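Local structure of extracellular serine protease (Aeromonas sobria, 3WQB) at residues S461-A467 against A543-L549; S495-S501 against S535-E541. The protein cleaves peptide bonds that follow Lys-Lys or Lys-Arg pairs, acting as a calcium-binding secreted protease of the furin subfamily and a probable virulence factor. The protein carries 1 engineered substitution. All coordinates share one frame. Residue numbers count along the deposited sequence, not the author numbering.

Contact 1 of 2, residues S461-A467 against A543-L549; sequences SSTTRIA and AQGTWRL
W547 packs on I466, its CD1 3.6 Å from I466 CG1, on the inward face of an antiparallel strand pair in the P-domain beta sandwich. Strand 461-466 is an edge strand of its four-stranded sheet and runs beside 545-549, the axes 4.4 Å apart at closest and their N-to-C directions 149° apart. Both backbones are extended. Hydrogen-bonded pairs are S462 with L549, T464 with W547 and I466 with G545; T463-R548 and R465-T546 are the non-hydrogen-bonded pairs between them, with CA-CA 4.3 and 4.2 Å. In the middle ring, T464 N reaches W547 O at 3.0 Å and W547 N reaches T464 O at 2.8 Å. The outer pairs within the segments have S462 N-L549 O 3.0, L549 N-S462 O 2.8, G545 N-I466 O 2.9 and I466 N-G545 O 2.8 Å.

S462, T464, I466, W547 and L549 face the second sheet, where strands 436-444, 471-482 and 583-595 pack on them; S462 OG bonds W588 and T464 OG1 bonds Q441. W547 (chi1 m, chi2 78°) turns its NE1 back to A543 O, 2.9 Å. T463, R465, T546 and R548 point to the other face, where T463 CG2 meets T546 CB at 3.6 Å and R548 (chi1 and chi2 t, chi3 p) bends so that NE salt-bridges E550. G545, at phi 125° and psi -164°, has a backbone that calls for glycine. Beyond the last backbone pair, all-trans chi1 and chi2 carry Q544 alongside the strand end, so that NE2 donates to A467 O at 2.8 Å.

Contact 2 of 2, residues S495-S501 against S535-E541; sequences SPAGTRS and SNKFYGE
E541, with chi1 m and chi2 t, stretches its carboxylate across to two hydroxyls of 495-501: S495 OG (chi1 p) donates to OE1 at 2.8 Å, and T499 OG1 (chi1 m) donates to OE2 at 2.5 Å. Water 1 donates a hydrogen bond to E541 OE1 at 2.8 Å and accepts from A497 N at 3.2 Å. The 495-501 backbone makes a type I turn from S495 to G498, closed by G498 N to S495 O at 2.8 Å, with S495 N to T499 O, 2.9 Å, across the loop, then straightens into strand 500-501. Opposite it, 535-541 folds through type I (N536-Y539) and type II (F538-E541) turns.

Between the polar ends sits F538 (chi1 m, chi2 -75°), its CD1 3.5 Å from S495 CB, its CZ 3.5 Å from S501 CB, and its edge turned to T499 O, 3.4 Å from CE1. K537 (t, p, t, m) wraps round so that NZ reaches R500 O at 2.8 Å and also pairs with E400. S501 OG and S535 OG, both on chi1 t, share a 2.7 Å hydrogen bond, while S535 OG accepts from K537 N at 3.0 Å, an ST turn. The loop after strand 527-535 thus packs on the 489-494/500-502 beta-hairpin of the P-domain sandwich.

In the fold
Contact 2 is nested in the chain loop that contact 1 closes, and their centres lie about 11 Å apart within the P-domain. Both reach the sheet ordered 460-466, 545-553, 489-494, 500-502: contact 1 joins its first two strands, while contact 2 takes in the turn leading to the last. P496 bridges them, its CD 3.4 Å from W547 CE2 and its CG 3.4 Å from T546 O, and the rings of W547 and F538 meet edge-to-face. R548 NH2 approaches R500 NH1 to 3.9 Å, but each arginine also pairs with E550. Both contacts lie away from the catalytic and calcium sites; contact 2 meets the subtilase part, Y539 OH bonding D363 and N536 ND2 the I277 carbonyl.

Contact 1 of 2, residues S461-A467 against A543-L549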
ATOM      1  N   SER A 461       7.926 -14.425 -24.353  1.00 13.30           N
ATOM      2  CA  SER A 461       8.379 -13.046 -24.427  1.00 14.10           C
ATOM      3  C   SER A 461       7.622 -12.247 -25.454  1.00 13.50           C
ATOM      4  O   SER A 461       7.225 -12.761 -26.499  1.00 14.28           O
ATOM      5  CB  SER A 461       9.876 -12.998 -24.760  1.00 14.61           C
ATOM      6  OG  SER A 461      10.640 -13.753 -23.825  1.00 18.79           O
ATOM      7  N   SER A 462       7.455 -10.967 -25.157  1.00 12.42           N
ATOM      8  CA  SER A 462       6.832 -10.029 -26.075  1.00 12.12           C
ATOM      9  C   SER A 462       7.477  -8.665 -25.904  1.00 12.23           C
ATOM     10  O   SER A 462       7.710  -8.218 -24.788  1.00 12.26           O
ATOM     11  CB  SER A 462       5.322  -9.987 -25.821  1.00 12.38           C
ATOM     12  OG  SER A 462       4.678  -8.985 -26.596  1.00 12.95           O
ATOM     13  N   THR A 463       7.762  -8.013 -27.025  1.00 12.97           N
ATOM     14  CA  THR A 463       8.526  -6.770 -27.041  1.00 12.97           C
ATOM     15  C   THR A 463       7.777  -5.633 -27.730  1.00 12.84           C
ATOM     16  O   THR A 463       7.062  -5.862 -28.700  1.00 13.30           O
ATOM     17  CB  THR A 463       9.886  -7.023 -27.731  1.00 13.54           C
ATOM     18  OG1 THR A 463      10.618  -8.010 -26.987  1.00 15.52           O
ATOM     19  CG2 THR A 463      10.704  -5.750 -27.839  1.00 14.19           C
ATOM     20  N   THR A 464       7.930  -4.418 -27.206  1.00 12.33           N
ATOM     21  CA  THR A 464       7.410  -3.207 -27.838  1.00 12.73           C
ATOM     22  C   THR A 464       8.471  -2.117 -27.794  1.00 12.68           C
ATOM     23  O   THR A 464       9.301  -2.079 -26.883  1.00 12.55           O
ATOM     24  CB  THR A 464       6.087  -2.732 -27.174  1.00 12.70           C
ATOM     25  OG1 THR A 464       5.472  -1.708 -27.968  1.00 14.59           O
ATOM     26  CG2 THR A 464       6.319  -2.195 -25.765  1.00 13.67           C
ATOM     27  N   ARG A 465       8.445  -1.226 -28.774  1.00 12.43           N
ATOM     28  CA  ARG A 465       9.361  -0.096 -28.797  1.00 12.48           C
ATOM     29  C   ARG A 465       8.686   1.172 -28.299  1.00 12.73           C
ATOM     30  O   ARG A 465       7.576   1.507 -28.716  1.00 13.58           O
ATOM     31  CB  ARG A 465       9.905   0.146 -30.210  1.00 12.47           C
ATOM     32  CG  ARG A 465      10.950   1.247 -30.254  1.00 13.17           C
ATOM     33  CD  ARG A 465      11.656   1.329 -31.595  1.00 14.02           C
ATOM     34  NE  ARG A 465      12.677   2.380 -31.581  1.00 15.24           N
ATOM     35  CZ  ARG A 465      12.488   3.649 -31.935  1.00 15.97           C
ATOM     36  NH1 ARG A 465      11.301   4.077 -32.357  1.00 16.98           N
ATOM     37  NH2 ARG A 465      13.502   4.502 -31.860  1.00 17.11           N
ATOM     38  N   ILE A 466       9.372   1.871 -27.401  1.00 12.52           N
ATOM     39  CA  ILE A 466       8.978   3.223 -27.015  1.00 13.56           C
ATOM     40  C   ILE A 466       9.855   4.198 -27.804  1.00 14.21           C
ATOM     41  O   ILE A 466      11.085   4.175 -27.685  1.00 14.44           O
ATOM     42  CB  ILE A 466       9.131   3.440 -25.479  1.00 13.24           C
ATOM     43  CG1 ILE A 466       8.162   2.536 -24.687  1.00 14.49           C
ATOM     44  CG2 ILE A 466       8.996   4.924 -25.108  1.00 13.61           C
ATOM     45  CD1 ILE A 466       6.687   2.888 -24.801  1.00 15.79           C
ATOM     46  N   ALA A 467       9.226   5.044 -28.619  1.00 15.55           N
ATOM     47  CA  ALA A 467       9.972   5.934 -29.512  1.00 17.46           C
ATOM     48  C   ALA A 467      10.423   7.220 -28.840  1.00 18.92           C
ATOM     49  O   ALA A 467      11.465   7.778 -29.197  1.00 19.86           O
ATOM     50  CB  ALA A 467       9.138   6.261 -30.746  1.00 17.28           C
ATOM     51  N   ALA A 543      13.839   5.964 -21.650  1.00 13.31           N
ATOM     52  CA  ALA A 543      12.737   5.101 -22.071  1.00 13.44           C
ATOM     53  C   ALA A 543      12.858   4.597 -23.506  1.00 13.55           C
ATOM     54  O   ALA A 543      12.204   3.629 -23.877  1.00 13.54           O
ATOM     55  CB  ALA A 543      11.407   5.828 -21.899  1.00 13.21           C
ATOM     56  N   GLN A 544      13.691   5.254 -24.312  1.00 13.99           N
ATOM     57  CA  GLN A 544      13.704   5.013 -25.753  1.00 14.52           C
ATOM     58  C   GLN A 544      14.316   3.672 -26.106  1.00 14.21           C
ATOM     59  O   GLN A 544      15.433   3.360 -25.701  1.00 14.83           O
ATOM     60  CB  GLN A 544      14.445   6.143 -26.456  1.00 15.20           C
ATOM     61  CG  GLN A 544      14.336   6.130 -27.966  1.00 17.76           C
ATOM     62  CD  GLN A 544      15.036   7.325 -28.572  1.00 20.84           C
ATOM     63  OE1 GLN A 544      16.260   7.423 -28.527  1.00 23.80           O
ATOM     64  NE2 GLN A 544      14.260   8.253 -29.114  1.00 22.91           N
ATOM     65  N   GLY A 545      13.578   2.890 -26.887  1.00 13.49           N
ATOM     66  CA  GLY A 545      14.033   1.576 -27.296  1.00 12.97           C
ATOM     67  C   GLY A 545      13.035   0.502 -26.940  1.00 12.11           C
ATOM     68  O   GLY A 545      11.869   0.782 -26.638  1.00 12.55           O
ATOM     69  N   THR A 546      13.504  -0.739 -26.972  1.00 12.09           N
ATOM     70  CA  THR A 546      12.626  -1.876 -26.791  1.00 12.45           C
ATOM     71  C   THR A 546      12.499  -2.309 -25.336  1.00 11.79           C
ATOM     72  O   THR A 546      13.498  -2.395 -24.607  1.00 13.06           O
ATOM     73  CB  THR A 546      13.059  -3.079 -27.650  1.00 12.52           C
ATOM     74  OG1 THR A 546      14.460  -3.328 -27.474  1.00 14.39           O
ATOM     75  CG2 THR A 546      12.797  -2.827 -29.140  1.00 13.73           C
ATOM     76  N   TRP A 547      11.258  -2.552 -24.937  1.00 11.51           N
ATOM     77  CA  TRP A 547      10.905  -3.097 -23.630  1.00 11.45           C
ATOM     78  C   TRP A 547      10.316  -4.489 -23.819  1.00 11.52           C
ATOM     79  O   TRP A 547       9.479  -4.702 -24.699  1.00 11.90           O
ATOM     80  CB  TRP A 547       9.867  -2.201 -22.970  1.00 11.62           C
ATOM     81  CG  TRP A 547      10.370  -0.849 -22.567  1.00 11.15           C
ATOM     82  CD1 TRP A 547      10.574   0.232 -23.374  1.00 12.02           C
ATOM     83  CD2 TRP A 547      10.681  -0.428 -21.238  1.00 10.87           C
ATOM     84  NE1 TRP A 547      11.025   1.301 -22.629  1.00 11.55           N
ATOM     85  CE2 TRP A 547      11.091   0.921 -21.311  1.00 11.60           C
ATOM     86  CE3 TRP A 547      10.659  -1.070 -19.986  1.00 11.13           C
ATOM     87  CZ2 TRP A 547      11.491   1.642 -20.178  1.00 11.96           C
ATOM     88  CZ3 TRP A 547      11.058  -0.358 -18.864  1.00 11.00           C
ATOM     89  CH2 TRP A 547      11.459   0.989 -18.969  1.00 12.54           C
ATOM     90  N   ARG A 548      10.751  -5.443 -23.006  1.00 11.51           N
ATOM     91  CA  ARG A 548      10.323  -6.825 -23.173  1.00 11.77           C
ATOM     92  C   ARG A 548       9.659  -7.391 -21.925  1.00 11.28           C
ATOM     93  O   ARG A 548      10.211  -7.309 -20.827  1.00 11.72           O
ATOM     94  CB  ARG A 548      11.517  -7.700 -23.582  1.00 12.40           C
ATOM     95  CG  ARG A 548      11.187  -9.173 -23.787  1.00 13.83           C
ATOM     96  CD  ARG A 548      12.376  -9.953 -24.309  1.00 16.52           C
ATOM     97  NE  ARG A 548      13.421 -10.167 -23.307  1.00 17.53           N
ATOM     98  CZ  ARG A 548      14.608  -9.560 -23.306  1.00 18.64           C
ATOM     99  NH1 ARG A 548      14.899  -8.665 -24.245  1.00 19.68           N
ATOM    100  NH2 ARG A 548      15.499  -9.831 -22.356  1.00 19.33           N
ATOM    101  N   LEU A 549       8.466  -7.945 -22.100  1.00 11.04           N
ATOM    102  CA  LEU A 549       7.801  -8.686 -21.035  1.00 11.37           C
ATOM    103  C   LEU A 549       8.147 -10.160 -21.154  1.00 11.30           C
ATOM    104  O   LEU A 549       8.137 -10.720 -22.252  1.00 12.12           O
ATOM    105  CB  LEU A 549       6.287  -8.514 -21.132  1.00 12.05           C
ATOM    106  CG  LEU A 549       5.487  -9.076 -19.956  1.00 12.79           C
ATOM    107  CD1 LEU A 549       5.606  -8.162 -18.737  1.00 14.62           C
ATOM    108  CD2 LEU A 549       4.039  -9.260 -20.353  1.00 14.50           C
TER

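Contact 2 of 2, residues S495-S501 against S535-E541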
ATOM      1  N   SER A 495      14.166  -3.401 -19.703  1.00 11.24           N
ATOM      2  CA  SER A 495      14.231  -2.080 -20.332  1.00 11.44           C
ATOM      3  C   SER A 495      15.200  -2.071 -21.521  1.00 11.58           C
ATOM      4  O   SER A 495      15.972  -3.015 -21.697  1.00 12.27           O
ATOM      5  CB  SER A 495      14.666  -1.035 -19.298  1.00 11.71           C
ATOM      6  OG  SER A 495      16.049  -1.151 -19.001  1.00 11.81           O
ATOM      7  N   PRO A 496      15.186  -0.992 -22.321  1.00 12.09           N
ATOM      8  CA  PRO A 496      16.142  -0.872 -23.429  1.00 12.04           C
ATOM      9  C   PRO A 496      17.606  -1.013 -22.992  1.00 12.49           C
ATOM     10  O   PRO A 496      18.430  -1.512 -23.764  1.00 13.92           O
ATOM     11  CB  PRO A 496      15.857   0.533 -23.988  1.00 12.30           C
ATOM     12  CG  PRO A 496      14.413   0.755 -23.675  1.00 12.14           C
ATOM     13  CD  PRO A 496      14.186   0.091 -22.334  1.00 11.70           C
ATOM     14  N   ALA A 497      17.923  -0.606 -21.763  1.00 12.81           N
ATOM     15  CA  ALA A 497      19.281  -0.739 -21.221  1.00 13.26           C
ATOM     16  C   ALA A 497      19.643  -2.173 -20.817  1.00 13.77           C
ATOM     17  O   ALA A 497      20.800  -2.456 -20.504  1.00 15.18           O
ATOM     18  CB  ALA A 497      19.443   0.184 -20.030  1.00 13.67           C
ATOM     19  N   GLY A 498      18.651  -3.058 -20.805  1.00 13.33           N
ATOM     20  CA  GLY A 498      18.848  -4.442 -20.415  1.00 12.49           C
ATOM     21  C   GLY A 498      18.561  -4.659 -18.939  1.00 12.41           C
ATOM     22  O   GLY A 498      18.707  -5.768 -18.433  1.00 12.97           O
ATOM     23  N   THR A 499      18.175  -3.599 -18.238  1.00 11.86           N
ATOM     24  CA  THR A 499      17.798  -3.706 -16.820  1.00 12.01           C
ATOM     25  C   THR A 499      16.549  -4.571 -16.650  1.00 11.78           C
ATOM     26  O   THR A 499      15.611  -4.476 -17.438  1.00 11.98           O
ATOM     27  CB  THR A 499      17.529  -2.309 -16.250  1.00 12.06           C
ATOM     28  OG1 THR A 499      18.634  -1.460 -16.571  1.00 13.11           O
ATOM     29  CG2 THR A 499      17.329  -2.336 -14.732  1.00 11.85           C
ATOM     30  N   ARG A 500      16.537  -5.413 -15.626  1.00 11.86           N
ATOM     31  CA  ARG A 500      15.409  -6.318 -15.419  1.00 11.74           C
ATOM     32  C   ARG A 500      14.677  -6.008 -14.123  1.00 11.03           C
ATOM     33  O   ARG A 500      15.299  -5.566 -13.138  1.00 12.52           O
ATOM     34  CB  ARG A 500      15.905  -7.763 -15.369  1.00 11.72           C
ATOM     35  CG  ARG A 500      16.612  -8.210 -16.639  1.00 14.32           C
ATOM     36  CD  ARG A 500      17.235  -9.580 -16.439  1.00 16.34           C
ATOM     37  NE  ARG A 500      16.227 -10.633 -16.360  1.00 20.44           N
ATOM     38  CZ  ARG A 500      15.691 -11.243 -17.415  1.00 21.94           C
ATOM     39  NH1 ARG A 500      16.080 -10.939 -18.647  1.00 23.94           N
ATOM     40  NH2 ARG A 500      14.784 -12.184 -17.232  1.00 23.79           N
ATOM     41  N   SER A 501      13.366  -6.260 -14.110  1.00 10.64           N
ATOM     42  CA  SER A 501      12.559  -6.065 -12.907  1.00 11.13           C
ATOM     43  C   SER A 501      11.491  -7.140 -12.841  1.00 10.52           C
ATOM     44  O   SER A 501      10.685  -7.275 -13.775  1.00 10.90           O
ATOM     45  CB  SER A 501      11.888  -4.697 -12.953  1.00 10.40           C
ATOM     46  OG  SER A 501      11.088  -4.468 -11.802  1.00 11.02           O
ATOM     47  N   SER A 535       6.632  -0.934 -11.733  1.00  8.62           N
ATOM     48  CA  SER A 535       8.014  -1.052 -11.290  1.00  9.15           C
ATOM     49  C   SER A 535       8.682   0.303 -11.143  1.00  9.22           C
ATOM     50  O   SER A 535       8.543   1.187 -12.003  1.00  9.38           O
ATOM     51  CB  SER A 535       8.838  -1.913 -12.236  1.00  9.38           C
ATOM     52  OG  SER A 535      10.190  -1.907 -11.821  1.00 10.01           O
ATOM     53  N   ASN A 536       9.434   0.437 -10.053  1.00  9.21           N
ATOM     54  CA  ASN A 536      10.276   1.597  -9.795  1.00  9.29           C
ATOM     55  C   ASN A 536      11.734   1.380 -10.205  1.00  9.40           C
ATOM     56  O   ASN A 536      12.560   2.300 -10.108  1.00  9.70           O
ATOM     57  CB  ASN A 536      10.208   1.962  -8.315  1.00  9.37           C
ATOM     58  CG  ASN A 536       8.857   2.503  -7.913  1.00  8.92           C
ATOM     59  OD1 ASN A 536       8.304   3.366  -8.602  1.00 10.33           O
ATOM     60  ND2 ASN A 536       8.324   2.025  -6.783  1.00  9.96           N
ATOM     61  N   LYS A 537      12.060   0.156 -10.628  1.00  9.34           N
ATOM     62  CA  LYS A 537      13.447  -0.233 -10.887  1.00  9.68           C
ATOM     63  C   LYS A 537      14.177   0.617 -11.921  1.00  9.75           C
ATOM     64  O   LYS A 537      15.410   0.708 -11.890  1.00  9.63           O
ATOM     65  CB  LYS A 537      13.485  -1.710 -11.283  1.00  9.87           C
ATOM     66  CG  LYS A 537      14.828  -2.239 -11.752  1.00  9.97           C
ATOM     67  CD  LYS A 537      15.868  -2.246 -10.631  1.00 10.12           C
ATOM     68  CE  LYS A 537      17.198  -2.809 -11.114  1.00 11.50           C
ATOM     69  NZ  LYS A 537      17.122  -4.255 -11.455  1.00 13.67           N
ATOM     70  N   PHE A 538      13.419   1.225 -12.829  1.00  9.88           N
ATOM     71  CA  PHE A 538      13.998   1.885 -13.998  1.00 10.28           C
ATOM     72  C   PHE A 538      14.173   3.393 -13.823  1.00 10.31           C
ATOM     73  O   PHE A 538      14.479   4.109 -14.771  1.00 10.62           O
ATOM     74  CB  PHE A 538      13.160   1.563 -15.238  1.00 10.38           C
ATOM     75  CG  PHE A 538      12.895   0.102 -15.406  1.00  9.99           C
ATOM     76  CD1 PHE A 538      13.891  -0.749 -15.855  1.00 10.98           C
ATOM     77  CD2 PHE A 538      11.640  -0.432 -15.108  1.00 10.28           C
ATOM     78  CE1 PHE A 538      13.650  -2.112 -16.003  1.00 11.03           C
ATOM     79  CE2 PHE A 538      11.388  -1.800 -15.253  1.00 11.60           C
ATOM     80  CZ  PHE A 538      12.397  -2.634 -15.708  1.00 11.44           C
ATOM     81  N   TYR A 539      13.995   3.869 -12.595  1.00  9.66           N
ATOM     82  CA  TYR A 539      14.057   5.291 -12.296  1.00 10.39           C
ATOM     83  C   TYR A 539      15.339   5.925 -12.815  1.00 10.79           C
ATOM     84  O   TYR A 539      16.446   5.532 -12.431  1.00 11.47           O
ATOM     85  CB  TYR A 539      13.948   5.487 -10.783  1.00 10.59           C
ATOM     86  CG  TYR A 539      13.688   6.908 -10.353  1.00 10.48           C
ATOM     87  CD1 TYR A 539      12.388   7.350 -10.121  1.00 11.74           C
ATOM     88  CD2 TYR A 539      14.740   7.820 -10.185  1.00 12.36           C
ATOM     89  CE1 TYR A 539      12.141   8.658  -9.725  1.00 12.10           C
ATOM     90  CE2 TYR A 539      14.496   9.138  -9.786  1.00 12.24           C
ATOM     91  CZ  TYR A 539      13.196   9.543  -9.551  1.00 11.51           C
ATOM     92  OH  TYR A 539      12.938  10.835  -9.159  1.00 13.86           O
ATOM     93  N   GLY A 540      15.177   6.931 -13.675  1.00 11.17           N
ATOM     94  CA  GLY A 540      16.308   7.677 -14.201  1.00 11.46           C
ATOM     95  C   GLY A 540      16.805   7.220 -15.563  1.00 11.96           C
ATOM     96  O   GLY A 540      17.560   7.934 -16.212  1.00 12.88           O
ATOM     97  N   GLU A 541      16.420   6.017 -15.981  1.00 11.48           N
ATOM     98  CA  GLU A 541      16.840   5.477 -17.282  1.00 11.80           C
ATOM     99  C   GLU A 541      16.137   6.174 -18.448  1.00 12.08           C
ATOM    100  O   GLU A 541      15.078   6.775 -18.275  1.00 12.01           O
ATOM    101  CB  GLU A 541      16.547   3.970 -17.356  1.00 11.63           C
ATOM    102  CG  GLU A 541      17.418   3.127 -16.441  1.00 12.66           C
ATOM    103  CD  GLU A 541      17.350   1.640 -16.718  1.00 12.41           C
ATOM    104  OE1 GLU A 541      16.650   1.204 -17.662  1.00 12.46           O
ATOM    105  OE2 GLU A 541      18.005   0.893 -15.966  1.00 13.07           O
TER
HETATM  106  O   HOH W   1      16.469   1.868 -20.395  1.00 14.72           O